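Local coordinates for protein glucose-resistance amylase regulator (Weissella paramesenteroides ATCC 33313, PDB 4RK6) that binds glucose in a cleft and is probably a LacI-family, DNA-binding transcriptional regulator, at residues N115-Y120 / S220-D225; G125-A130 / H156-E161; S143-N148 / I194-M199; Q228-A233 / L237-Q242. All blocks are in the same frame, centred on the assembly; numbering follows the deposited sequence.

Contact 1 (N115-Y120 / S220-D225); sequences NSIVDY and SIVTID. With GLC (alpha-D-glucopyranose), chain C.
This is a buried, apolar helix-on-sheet contact in the sugar-binding domain, beside the pocket. One face of helix 110-123 rests on strand 220-223 and on the corner that follows it. Ile117 supplies the helix side: CG2 and CG1 lie against Val222, and the end methyl CD1 goes on to Ile224. The branch methyl CG2 lies anti to the backbone N (CG1 at chi1 -62°), which turns it onto the valine of the strand. Ile117 CG2 meets Val222 CG1 at 3.8 Å. The two side chains lie alongside each other, pointing opposite ways.

The other branch of Ile117 runs further along the strand. Its end, Ile117 CD1, touches Ile224 CG1 at 3.7 Å. CD1 of Ile224 lies close by as well, and these two side chains meet at a slant. Ile224 marks the point where the chain turns a corner. Asp225 follows with positive phi and reaches the glucose. Its carboxylate takes two sugar hydroxyls, one on each oxygen. Glucose O4 donates to Asp225 OD1 at 2.5 Å. Glucose O6 donates to Asp225 OD2 at 2.6 Å. OD1 has a second partner in Gln242 NE2. The branch methyl of the corner residue, Ile224 CG2, approaches glucose O4 at 3.9 Å. The corner thus faces the helix on one branch and the ligand on another.

In the sheet, strand 220-223 lies between strands 192-195 and 238-241. Ile117 also touches Ile194 and Val240 of these neighbours, while Val118 of the same helix packs on helix 144-155.

Contact 2 (G125-A130 / H156-E161); sequences GHKNIA and HNLAYE
Asn128 OD1 is gripped by two groups. A water donates to it at 2.9 Å, and Asn162 ND2 binds it from just beyond the second segment. The same water donates to Glu161 O at 2.8 Å. It therefore links the two segments where Asn128 OD1 and Glu161 O are 3.8 Å apart. The water gives one hydrogen to each oxygen, and so bridges two acceptors that could not bond each other directly.

The contact joins two helix-to-strand turns leading into two neighbouring parallel strands at the outer edge of the alpha/beta sheet within this chain. Each helix closes in a Schellman motif. Gly125, with positive phi, follows helix 110-123. Asn157, also with positive phi, ends helix 144-155: Asn157 N bonds to Thr154 O and Leu158 N to Met153 O. The strands are 129-132 and 163-166. Backbone bonds from Ile129 to Asn162 and Phe164 join them.

The site is at the surface. Opposite charges lie near each other but do not touch, with Lys127 NZ 6.9 Å from Glu161 OE2. Leu158 makes the apolar part and also touches Ile122 and Met153 of the two helices. With CG swung away from its own carbonyl carbon, chi1 -61°, the side chain points at the lysine backbone. Leu158 CD2 lies 4.2 Å from Lys127 CG, while Leu158 CD1 rests on Lys127 O at 3.6 Å.

Contact 3 (S143-N148 / I194-M199); sequences STRRTN and IATADM. With GLC (alpha-D-glucopyranose), chain C.
Arg145 and Thr196 account for all the surface buried between the two segments, and the guanidinium end of the arginine does the touching. Arg145 stands in the first turn of helix 144-155. Its side chain is extended from CG to NE, so the guanidinium is carried clear of the helix, across to the end of strand 192-195. Arg145 NH1 comes to 2.8 Å from Thr196 O. That oxygen lies in the guanidinium plane, nearly in line with CZ-NH1 and between its two N-H directions, so the angle is poor for a hydrogen bond.

Glucose O4 sits in the notch between NH1 and NH2. Arg145 NH1 donates to glucose O4 at 2.9 Å, with an N-H...O angle of 141°. Arg145 NH2 donates to the same oxygen at 2.9 Å, with an angle of 142°. One hydroxyl oxygen is held in a fork by both terminal nitrogens. Beyond the contact, a salt bridge from Arg145 NE to Glu110 OE1 should help fix how the guanidinium is turned.

The place is the usual one for a ligand in a periplasmic-binding-protein-like fold: parallel strands end here, and loops and helix starts line the pocket. Thr196 follows strand 192-195, and Ala197 is the N-cap residue of helix 198-210.

Thr196 points its side chain toward the arginine, yet CB stays 4.2 Å from Arg145 NH1. Its hydroxyl is used by other partners, bonding to His170 ND1 and Asp134 N. Next to it, Ala197 offers a methyl to the ligand. Ala197 CB packs on glucose C6 at 3.7 Å, and Thr196 O lies equally near that carbon.

Contact 4 (Q228-A233 / L237-Q242); sequences QQTEIA and LTTVKQ. With GLC (alpha-D-glucopyranose), chain C.
The flat peptide carbonyl of Thr230 is met in its own plane by Leu237 N. The donor uses a lone pair of the oxygen, at a C=O...N angle of 144°. Leu237 N is 2.9 Å from Thr230 O, and the bond is fairly straight at 164°.

The side chains close the rest. Thr230 CB lies over Leu237 CB at 3.9 Å. Ala233 CB packs on Leu237 CD1 at 3.8 Å. Thr230 and Thr239 cross at about a right angle, with Thr230 CG2 3.9 Å from Thr239 OG1.

This is the return half of a beta-alpha-beta unit: strand 220-223, the short helix 229-232, then strand 238-241. The two threonine hydroxyls are bound outside the contact. Thr230 OG1 bonds to Leu227 O and Arg277 NH1, and Thr239 OG1 to Thr223 OG1. The helix also faces the second subunit, where Ile232 O takes a bond from Asn206 ND2 of that chain.

At the far end of the strand, the Gln242 side chain is stretched out from CG and brings its amide to the sugar. Gln242 NE2 donates to glucose O3 at 3.0 Å, nearly straight at 175°.

How the contacts relate
Contacts 1, 3 and 4 all touch the glucose, while contact 2 lies at the sheet's outer edge, away from the sugar. The centres of contacts 1 and 3 are about 10 Å apart, and those of 1 and 4 about 11 Å. Contact 2 lies about 24 Å from contact 4, centre to centre, without touching it. Strand 220-223 ties three contacts together: Thr223 OG1 is 2.7 Å from Asp198 OD1 of contact 3 and 2.8 Å from Thr239 OG1 of contact 4. Contact 2 meets contact 1 through Asp119 OD1 and His156 NE2, 2.8 Å apart. Thr22 and Thr96 also bind the sugar by their hydroxyls.

Contact 1 (N115-Y120 / S220-D225)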
# COMPACT_ATOMS: atom_id res chain seq x y z
N ASN A 115 9.29 -12.79 -21.08
CA ASN A 115 9.97 -12.79 -22.34
C ASN A 115 10.14 -11.37 -22.93
O ASN A 115 11.17 -11.08 -23.51
CB ASN A 115 9.26 -13.71 -23.31
CG ASN A 115 10.08 -13.99 -24.52
OD1 ASN A 115 11.16 -14.57 -24.41
ND2 ASN A 115 9.60 -13.55 -25.68
N SER A 116 9.16 -10.49 -22.74
CA SER A 116 9.29 -9.11 -23.20
C SER A 116 10.45 -8.41 -22.48
O SER A 116 11.15 -7.63 -23.06
CB SER A 116 7.98 -8.33 -23.01
OG SER A 116 7.75 -7.96 -21.66
N ILE A 117 10.66 -8.72 -21.21
CA ILE A 117 11.71 -8.03 -20.46
C ILE A 117 13.08 -8.54 -20.90
O ILE A 117 13.98 -7.77 -21.12
CB ILE A 117 11.55 -8.24 -18.94
CG1 ILE A 117 10.22 -7.65 -18.45
CG2 ILE A 117 12.75 -7.65 -18.21
CD1 ILE A 117 9.86 -8.05 -17.04
N VAL A 118 13.21 -9.85 -21.03
CA VAL A 118 14.47 -10.45 -21.44
C VAL A 118 14.81 -9.98 -22.85
O VAL A 118 15.94 -9.61 -23.13
CB VAL A 118 14.37 -11.99 -21.37
CG1 VAL A 118 15.54 -12.64 -22.09
CG2 VAL A 118 14.30 -12.45 -19.94
N ASP A 119 13.82 -9.96 -23.74
CA ASP A 119 14.06 -9.49 -25.10
C ASP A 119 14.60 -8.05 -25.15
O ASP A 119 15.55 -7.73 -25.87
CB ASP A 119 12.78 -9.59 -25.93
CG ASP A 119 13.07 -9.72 -27.39
OD1 ASP A 119 13.75 -10.68 -27.80
OD2 ASP A 119 12.63 -8.83 -28.14
N TYR A 120 13.98 -7.19 -24.36
CA TYR A 120 14.40 -5.80 -24.25
C TYR A 120 15.80 -5.68 -23.67
O TYR A 120 16.64 -4.95 -24.20
CB TYR A 120 13.39 -5.02 -23.37
CG TYR A 120 13.82 -3.62 -23.09
CD1 TYR A 120 14.00 -2.71 -24.12
CD2 TYR A 120 14.06 -3.20 -21.80
CE1 TYR A 120 14.41 -1.41 -23.87
CE2 TYR A 120 14.46 -1.91 -21.53
CZ TYR A 120 14.64 -1.02 -22.55
OH TYR A 120 15.04 0.26 -22.23
N SER A 220 21.41 -2.10 -14.34
CA SER A 220 20.12 -1.84 -14.95
C SER A 220 19.02 -2.64 -14.25
O SER A 220 19.26 -3.76 -13.79
CB SER A 220 20.18 -2.19 -16.45
OG SER A 220 20.95 -1.23 -17.17
N ILE A 221 17.80 -2.09 -14.17
CA ILE A 221 16.71 -2.75 -13.48
C ILE A 221 15.44 -2.62 -14.29
O ILE A 221 15.14 -1.53 -14.81
CB ILE A 221 16.46 -2.17 -12.06
CG1 ILE A 221 17.69 -2.26 -11.17
CG2 ILE A 221 15.30 -2.88 -11.36
CD1 ILE A 221 17.52 -1.43 -9.90
N VAL A 222 14.70 -3.72 -14.39
CA VAL A 222 13.32 -3.71 -14.86
C VAL A 222 12.47 -4.41 -13.81
O VAL A 222 12.83 -5.49 -13.34
CB VAL A 222 13.12 -4.38 -16.24
CG1 VAL A 222 11.65 -4.35 -16.63
CG2 VAL A 222 13.96 -3.72 -17.31
N THR A 223 11.35 -3.80 -13.43
CA THR A 223 10.44 -4.44 -12.46
C THR A 223 9.16 -4.96 -13.11
O THR A 223 8.82 -4.56 -14.22
CB THR A 223 10.00 -3.51 -11.31
OG1 THR A 223 8.98 -2.61 -11.76
CG2 THR A 223 11.14 -2.74 -10.74
N ILE A 224 8.48 -5.83 -12.40
CA ILE A 224 7.16 -6.31 -12.78
C ILE A 224 6.13 -5.76 -11.82
O ILE A 224 6.26 -5.92 -10.62
CB ILE A 224 7.10 -7.84 -12.78
CG1 ILE A 224 7.99 -8.37 -13.89
CG2 ILE A 224 5.64 -8.29 -12.96
CD1 ILE A 224 8.27 -9.85 -13.81
N ASP A 225 5.12 -5.09 -12.40
CA ASP A 225 3.86 -4.66 -11.78
C ASP A 225 3.53 -3.23 -12.25
O ASP A 225 2.42 -2.96 -12.69
CB ASP A 225 3.81 -4.69 -10.25
CG ASP A 225 3.63 -6.09 -9.70
OD1 ASP A 225 3.40 -7.03 -10.49
OD2 ASP A 225 3.78 -6.25 -8.46
C1 GLC C . 1.56 -11.73 -7.00
C2 GLC C . 0.90 -11.63 -8.37
C3 GLC C . 1.84 -11.18 -9.46
C4 GLC C . 2.64 -9.97 -8.98
C5 GLC C . 3.44 -10.39 -7.74
C6 GLC C . 4.25 -9.24 -7.17
O1 GLC C . 2.21 -12.95 -6.95
O2 GLC C . 0.37 -12.90 -8.76
O3 GLC C . 1.02 -10.84 -10.57
O4 GLC C . 3.47 -9.50 -10.01
O5 GLC C . 2.57 -10.77 -6.71
O6 GLC C . 3.43 -8.18 -6.77

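Contact 2 (G125-A130 / H156-E161)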
# COMPACT_ATOMS: atom_id res chain seq x y z
N GLY A 125 21.75 -4.82 -24.90
CA GLY A 125 23.15 -5.27 -24.84
C GLY A 125 23.55 -6.05 -23.61
O GLY A 125 24.75 -6.33 -23.39
N HIS A 126 22.57 -6.41 -22.78
CA HIS A 126 22.81 -7.20 -21.58
C HIS A 126 22.81 -8.68 -21.92
O HIS A 126 22.04 -9.12 -22.78
CB HIS A 126 21.76 -6.90 -20.52
CG HIS A 126 21.78 -5.47 -20.07
ND1 HIS A 126 22.54 -5.05 -19.00
CD2 HIS A 126 21.21 -4.36 -20.59
CE1 HIS A 126 22.43 -3.74 -18.89
NE2 HIS A 126 21.61 -3.30 -19.82
N LYS A 127 23.71 -9.41 -21.27
CA LYS A 127 23.83 -10.86 -21.40
C LYS A 127 23.78 -11.57 -20.05
O LYS A 127 23.13 -12.61 -19.90
CB LYS A 127 25.15 -11.21 -22.11
CG LYS A 127 25.04 -11.25 -23.63
CD LYS A 127 26.36 -11.50 -24.35
CE LYS A 127 26.89 -12.92 -24.15
NZ LYS A 127 27.89 -13.02 -23.04
N ASN A 128 24.48 -11.02 -19.07
CA ASN A 128 24.45 -11.55 -17.73
C ASN A 128 23.37 -10.88 -16.90
O ASN A 128 23.47 -9.69 -16.61
CB ASN A 128 25.82 -11.37 -17.09
CG ASN A 128 26.87 -12.20 -17.80
OD1 ASN A 128 26.65 -13.38 -18.08
ND2 ASN A 128 27.98 -11.59 -18.13
N ILE A 129 22.32 -11.64 -16.58
CA ILE A 129 21.07 -11.07 -16.04
C ILE A 129 20.60 -11.85 -14.83
O ILE A 129 20.62 -13.08 -14.82
CB ILE A 129 19.95 -11.01 -17.10
CG1 ILE A 129 20.42 -10.25 -18.33
CG2 ILE A 129 18.70 -10.34 -16.55
CD1 ILE A 129 19.44 -10.16 -19.47
N ALA A 130 20.20 -11.14 -13.78
CA ALA A 130 19.66 -11.75 -12.58
C ALA A 130 18.13 -11.59 -12.49
O ALA A 130 17.59 -10.57 -12.90
CB ALA A 130 20.32 -11.18 -11.35
N HIS A 156 16.83 -17.50 -26.01
CA HIS A 156 17.67 -16.46 -26.62
C HIS A 156 19.14 -16.89 -26.76
O HIS A 156 20.03 -16.06 -27.00
CB HIS A 156 17.59 -15.16 -25.78
CG HIS A 156 16.33 -14.37 -25.99
ND1 HIS A 156 15.15 -14.65 -25.33
CD2 HIS A 156 16.08 -13.30 -26.77
CE1 HIS A 156 14.22 -13.78 -25.71
NE2 HIS A 156 14.76 -12.96 -26.59
N ASN A 157 19.39 -18.19 -26.60
CA ASN A 157 20.72 -18.78 -26.75
C ASN A 157 21.74 -18.30 -25.74
O ASN A 157 22.93 -18.28 -26.01
CB ASN A 157 21.23 -18.61 -28.18
CG ASN A 157 20.27 -19.18 -29.20
OD1 ASN A 157 19.73 -20.28 -29.01
ND2 ASN A 157 20.03 -18.43 -30.27
N LEU A 158 21.27 -17.97 -24.54
CA LEU A 158 22.18 -17.72 -23.43
C LEU A 158 22.27 -18.99 -22.60
O LEU A 158 21.47 -19.91 -22.76
CB LEU A 158 21.72 -16.51 -22.60
CG LEU A 158 21.68 -15.22 -23.42
CD1 LEU A 158 21.22 -14.05 -22.54
CD2 LEU A 158 23.02 -14.91 -24.08
N ALA A 159 23.25 -19.02 -21.71
CA ALA A 159 23.60 -20.25 -21.02
C ALA A 159 23.44 -20.07 -19.53
O ALA A 159 23.28 -18.95 -19.03
CB ALA A 159 25.04 -20.63 -21.35
N TYR A 160 23.49 -21.18 -18.80
CA TYR A 160 23.38 -21.16 -17.35
C TYR A 160 24.37 -20.21 -16.67
O TYR A 160 24.04 -19.64 -15.63
CB TYR A 160 23.51 -22.57 -16.76
CG TYR A 160 22.48 -23.54 -17.31
CD1 TYR A 160 21.11 -23.30 -17.15
CD2 TYR A 160 22.87 -24.68 -18.02
CE1 TYR A 160 20.16 -24.17 -17.66
CE2 TYR A 160 21.93 -25.56 -18.53
CZ TYR A 160 20.58 -25.31 -18.35
OH TYR A 160 19.66 -26.19 -18.86
N GLU A 161 25.55 -20.03 -17.26
CA GLU A 161 26.54 -19.08 -16.73
C GLU A 161 26.11 -17.60 -16.85
O GLU A 161 26.69 -16.74 -16.22
CB GLU A 161 27.90 -19.25 -17.42
CG GLU A 161 27.97 -18.71 -18.84
CD GLU A 161 29.23 -19.13 -19.58
OE1 GLU A 161 30.31 -19.15 -18.97
OE2 GLU A 161 29.13 -19.43 -20.79
O HOH W 1 28.79 -14.99 -16.94

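Contact 3 (S143-N148 / I194-M199)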
# COMPACT_ATOMS: atom_id res chain seq x y z
N SER A 143 7.14 -22.33 -9.47
CA SER A 143 8.10 -21.23 -9.49
C SER A 143 8.02 -20.54 -10.84
O SER A 143 8.97 -20.56 -11.61
CB SER A 143 9.51 -21.72 -9.21
OG SER A 143 10.32 -20.64 -8.76
N THR A 144 6.89 -19.87 -11.08
CA THR A 144 6.54 -19.40 -12.40
C THR A 144 7.58 -18.50 -13.02
O THR A 144 8.01 -18.71 -14.15
CB THR A 144 5.19 -18.66 -12.32
OG1 THR A 144 4.23 -19.52 -11.69
CG2 THR A 144 4.70 -18.22 -13.70
N ARG A 145 7.98 -17.45 -12.30
CA ARG A 145 8.92 -16.48 -12.88
C ARG A 145 10.33 -17.02 -13.05
O ARG A 145 10.96 -16.76 -14.06
CB ARG A 145 8.89 -15.19 -12.08
CG ARG A 145 7.53 -14.55 -12.28
CD ARG A 145 7.35 -13.15 -11.70
NE ARG A 145 6.02 -12.71 -12.10
CZ ARG A 145 5.35 -11.69 -11.57
NH1 ARG A 145 5.89 -10.92 -10.63
NH2 ARG A 145 4.12 -11.45 -12.00
N ARG A 146 10.82 -17.73 -12.06
CA ARG A 146 12.10 -18.43 -12.17
C ARG A 146 12.14 -19.30 -13.44
O ARG A 146 13.08 -19.22 -14.25
CB ARG A 146 12.28 -19.32 -10.94
CG ARG A 146 13.56 -20.13 -10.89
CD ARG A 146 13.45 -21.29 -9.91
NE ARG A 146 14.68 -22.07 -9.87
CZ ARG A 146 15.60 -22.03 -8.90
NH1 ARG A 146 15.46 -21.26 -7.82
NH2 ARG A 146 16.67 -22.81 -8.99
N THR A 147 11.11 -20.13 -13.60
CA THR A 147 11.05 -21.02 -14.75
C THR A 147 10.95 -20.27 -16.08
O THR A 147 11.66 -20.57 -17.03
CB THR A 147 9.94 -22.06 -14.55
OG1 THR A 147 10.38 -22.93 -13.51
CG2 THR A 147 9.69 -22.83 -15.81
N ASN A 148 10.10 -19.23 -16.14
CA ASN A 148 9.99 -18.45 -17.37
C ASN A 148 11.24 -17.66 -17.72
O ASN A 148 11.59 -17.52 -18.89
CB ASN A 148 8.77 -17.54 -17.31
CG ASN A 148 7.47 -18.28 -17.44
OD1 ASN A 148 7.40 -19.38 -18.03
ND2 ASN A 148 6.43 -17.71 -16.89
N ILE A 194 16.16 -8.29 -13.15
CA ILE A 194 14.72 -8.27 -13.33
C ILE A 194 14.13 -8.48 -11.95
O ILE A 194 14.34 -9.51 -11.31
CB ILE A 194 14.25 -9.38 -14.28
CG1 ILE A 194 14.88 -9.17 -15.66
CG2 ILE A 194 12.74 -9.36 -14.38
CD1 ILE A 194 14.64 -10.28 -16.66
N ALA A 195 13.40 -7.49 -11.47
CA ALA A 195 12.82 -7.53 -10.13
C ALA A 195 11.40 -8.05 -10.18
O ALA A 195 10.59 -7.52 -10.94
CB ALA A 195 12.85 -6.12 -9.55
N THR A 196 11.05 -9.05 -9.35
CA THR A 196 9.74 -9.69 -9.47
C THR A 196 8.59 -8.84 -8.93
O THR A 196 7.42 -9.18 -9.12
CB THR A 196 9.67 -11.07 -8.78
OG1 THR A 196 9.85 -10.92 -7.36
CG2 THR A 196 10.67 -12.00 -9.35
N ALA A 197 8.92 -7.75 -8.24
CA ALA A 197 7.92 -6.77 -7.82
C ALA A 197 8.58 -5.42 -7.72
O ALA A 197 9.80 -5.32 -7.61
CB ALA A 197 7.29 -7.16 -6.50
N ASP A 198 7.78 -4.36 -7.81
CA ASP A 198 8.33 -3.00 -7.79
C ASP A 198 9.24 -2.71 -6.57
O ASP A 198 10.30 -2.08 -6.72
CB ASP A 198 7.23 -1.95 -7.83
CG ASP A 198 6.33 -2.08 -9.05
OD1 ASP A 198 6.79 -2.50 -10.14
OD2 ASP A 198 5.14 -1.74 -8.88
N MSE A 199 8.83 -3.17 -5.39
CA MSE A 199 9.58 -2.88 -4.14
C MSE A 199 10.94 -3.55 -4.18
O MSE A 199 11.89 -3.03 -3.64
CB MSE A 199 8.79 -3.31 -2.90
CG MSE A 199 7.86 -2.21 -2.45
SE MSE A 199 8.97 -0.78 -1.69
CE MSE A 199 7.40 0.08 -0.88
C1 GLC C . 1.56 -11.73 -7.00
C2 GLC C . 0.90 -11.63 -8.37
C3 GLC C . 1.84 -11.18 -9.46
C4 GLC C . 2.64 -9.97 -8.98
C5 GLC C . 3.44 -10.39 -7.74
C6 GLC C . 4.25 -9.24 -7.17
O1 GLC C . 2.21 -12.95 -6.95
O2 GLC C . 0.37 -12.90 -8.76
O3 GLC C . 1.02 -10.84 -10.57
O4 GLC C . 3.47 -9.50 -10.01
O5 GLC C . 2.57 -10.77 -6.71
O6 GLC C . 3.43 -8.18 -6.77

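Contact 4 (Q228-A233 / L237-Q242)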
# COMPACT_ATOMS: atom_id res chain seq x y z
N GLN A 228 2.80 2.56 -8.18
CA GLN A 228 3.32 3.89 -7.86
C GLN A 228 4.80 3.94 -7.47
O GLN A 228 5.48 4.90 -7.80
CB GLN A 228 2.49 4.52 -6.74
CG GLN A 228 2.93 5.93 -6.38
CD GLN A 228 2.17 6.51 -5.20
OE1 GLN A 228 1.85 5.80 -4.24
NE2 GLN A 228 1.90 7.81 -5.26
N GLN A 229 5.31 2.93 -6.79
CA GLN A 229 6.74 2.94 -6.43
C GLN A 229 7.67 3.16 -7.62
O GLN A 229 8.74 3.79 -7.48
CB GLN A 229 7.12 1.68 -5.65
CG GLN A 229 8.31 1.85 -4.74
CD GLN A 229 7.99 2.75 -3.54
OE1 GLN A 229 6.87 2.72 -3.00
NE2 GLN A 229 8.95 3.52 -3.12
N THR A 230 7.29 2.67 -8.80
CA THR A 230 8.12 2.85 -9.99
C THR A 230 8.24 4.30 -10.45
O THR A 230 9.21 4.68 -11.08
CB THR A 230 7.67 1.98 -11.18
OG1 THR A 230 6.38 2.42 -11.67
CG2 THR A 230 7.62 0.53 -10.78
N GLU A 231 7.24 5.11 -10.11
CA GLU A 231 7.18 6.54 -10.43
C GLU A 231 7.86 7.42 -9.37
O GLU A 231 8.30 8.53 -9.68
CB GLU A 231 5.72 6.98 -10.55
CG GLU A 231 4.87 6.19 -11.55
CD GLU A 231 3.37 6.27 -11.27
OE1 GLU A 231 2.93 7.15 -10.50
OE2 GLU A 231 2.63 5.44 -11.81
N ILE A 232 7.90 6.95 -8.13
CA ILE A 232 8.50 7.75 -7.05
C ILE A 232 9.96 7.38 -6.80
O ILE A 232 10.70 8.14 -6.19
CB ILE A 232 7.67 7.76 -5.73
CG1 ILE A 232 7.72 6.44 -5.01
CG2 ILE A 232 6.22 8.12 -6.00
CD1 ILE A 232 6.83 6.41 -3.77
N ALA A 233 10.38 6.23 -7.32
CA ALA A 233 11.80 5.84 -7.29
C ALA A 233 12.61 6.84 -8.08
O ALA A 233 12.11 7.49 -9.02
CB ALA A 233 11.98 4.46 -7.91
N LEU A 237 11.64 3.78 -12.43
CA LEU A 237 11.87 2.39 -12.84
C LEU A 237 11.13 2.02 -14.11
O LEU A 237 9.91 2.19 -14.22
CB LEU A 237 11.47 1.43 -11.71
CG LEU A 237 12.45 1.39 -10.55
CD1 LEU A 237 11.75 0.93 -9.28
CD2 LEU A 237 13.65 0.49 -10.89
N THR A 238 11.91 1.49 -15.04
CA THR A 238 11.39 0.78 -16.21
C THR A 238 10.65 -0.44 -15.68
O THR A 238 11.12 -1.12 -14.73
CB THR A 238 12.54 0.43 -17.14
OG1 THR A 238 13.10 1.66 -17.64
CG2 THR A 238 12.08 -0.42 -18.32
N THR A 239 9.47 -0.71 -16.22
CA THR A 239 8.58 -1.67 -15.61
C THR A 239 7.63 -2.31 -16.63
O THR A 239 7.25 -1.67 -17.63
CB THR A 239 7.78 -1.00 -14.46
OG1 THR A 239 7.10 -1.98 -13.69
CG2 THR A 239 6.77 0.04 -14.99
N VAL A 240 7.26 -3.57 -16.39
CA VAL A 240 6.08 -4.17 -17.05
C VAL A 240 4.87 -3.84 -16.22
O VAL A 240 4.68 -4.35 -15.09
CB VAL A 240 6.19 -5.69 -17.29
CG1 VAL A 240 4.85 -6.28 -17.77
CG2 VAL A 240 7.28 -5.97 -18.31
N LYS A 241 4.02 -2.98 -16.76
CA LYS A 241 2.83 -2.57 -16.07
C LYS A 241 1.69 -3.56 -16.30
O LYS A 241 1.29 -3.77 -17.44
CB LYS A 241 2.37 -1.20 -16.52
CG LYS A 241 1.29 -0.63 -15.60
CD LYS A 241 0.95 0.80 -15.99
CE LYS A 241 0.46 1.62 -14.82
NZ LYS A 241 -0.82 1.10 -14.31
N GLN A 242 1.19 -4.14 -15.23
CA GLN A 242 -0.03 -4.97 -15.30
C GLN A 242 -1.25 -4.09 -15.17
O GLN A 242 -1.25 -3.08 -14.44
CB GLN A 242 -0.05 -6.00 -14.19
CG GLN A 242 1.16 -6.92 -14.18
CD GLN A 242 0.88 -8.22 -13.43
OE1 GLN A 242 -0.06 -8.93 -13.76
NE2 GLN A 242 1.64 -8.48 -12.39
C1 GLC C . 1.56 -11.73 -7.00
C2 GLC C . 0.90 -11.63 -8.37
C3 GLC C . 1.84 -11.18 -9.46
C4 GLC C . 2.64 -9.97 -8.98
C5 GLC C . 3.44 -10.39 -7.74
C6 GLC C . 4.25 -9.24 -7.17
O1 GLC C . 2.21 -12.95 -6.95
O2 GLC C . 0.37 -12.90 -8.76
O3 GLC C . 1.02 -10.84 -10.57
O4 GLC C . 3.47 -9.50 -10.01
O5 GLC C . 2.57 -10.77 -6.71
O6 GLC C . 3.43 -8.18 -6.77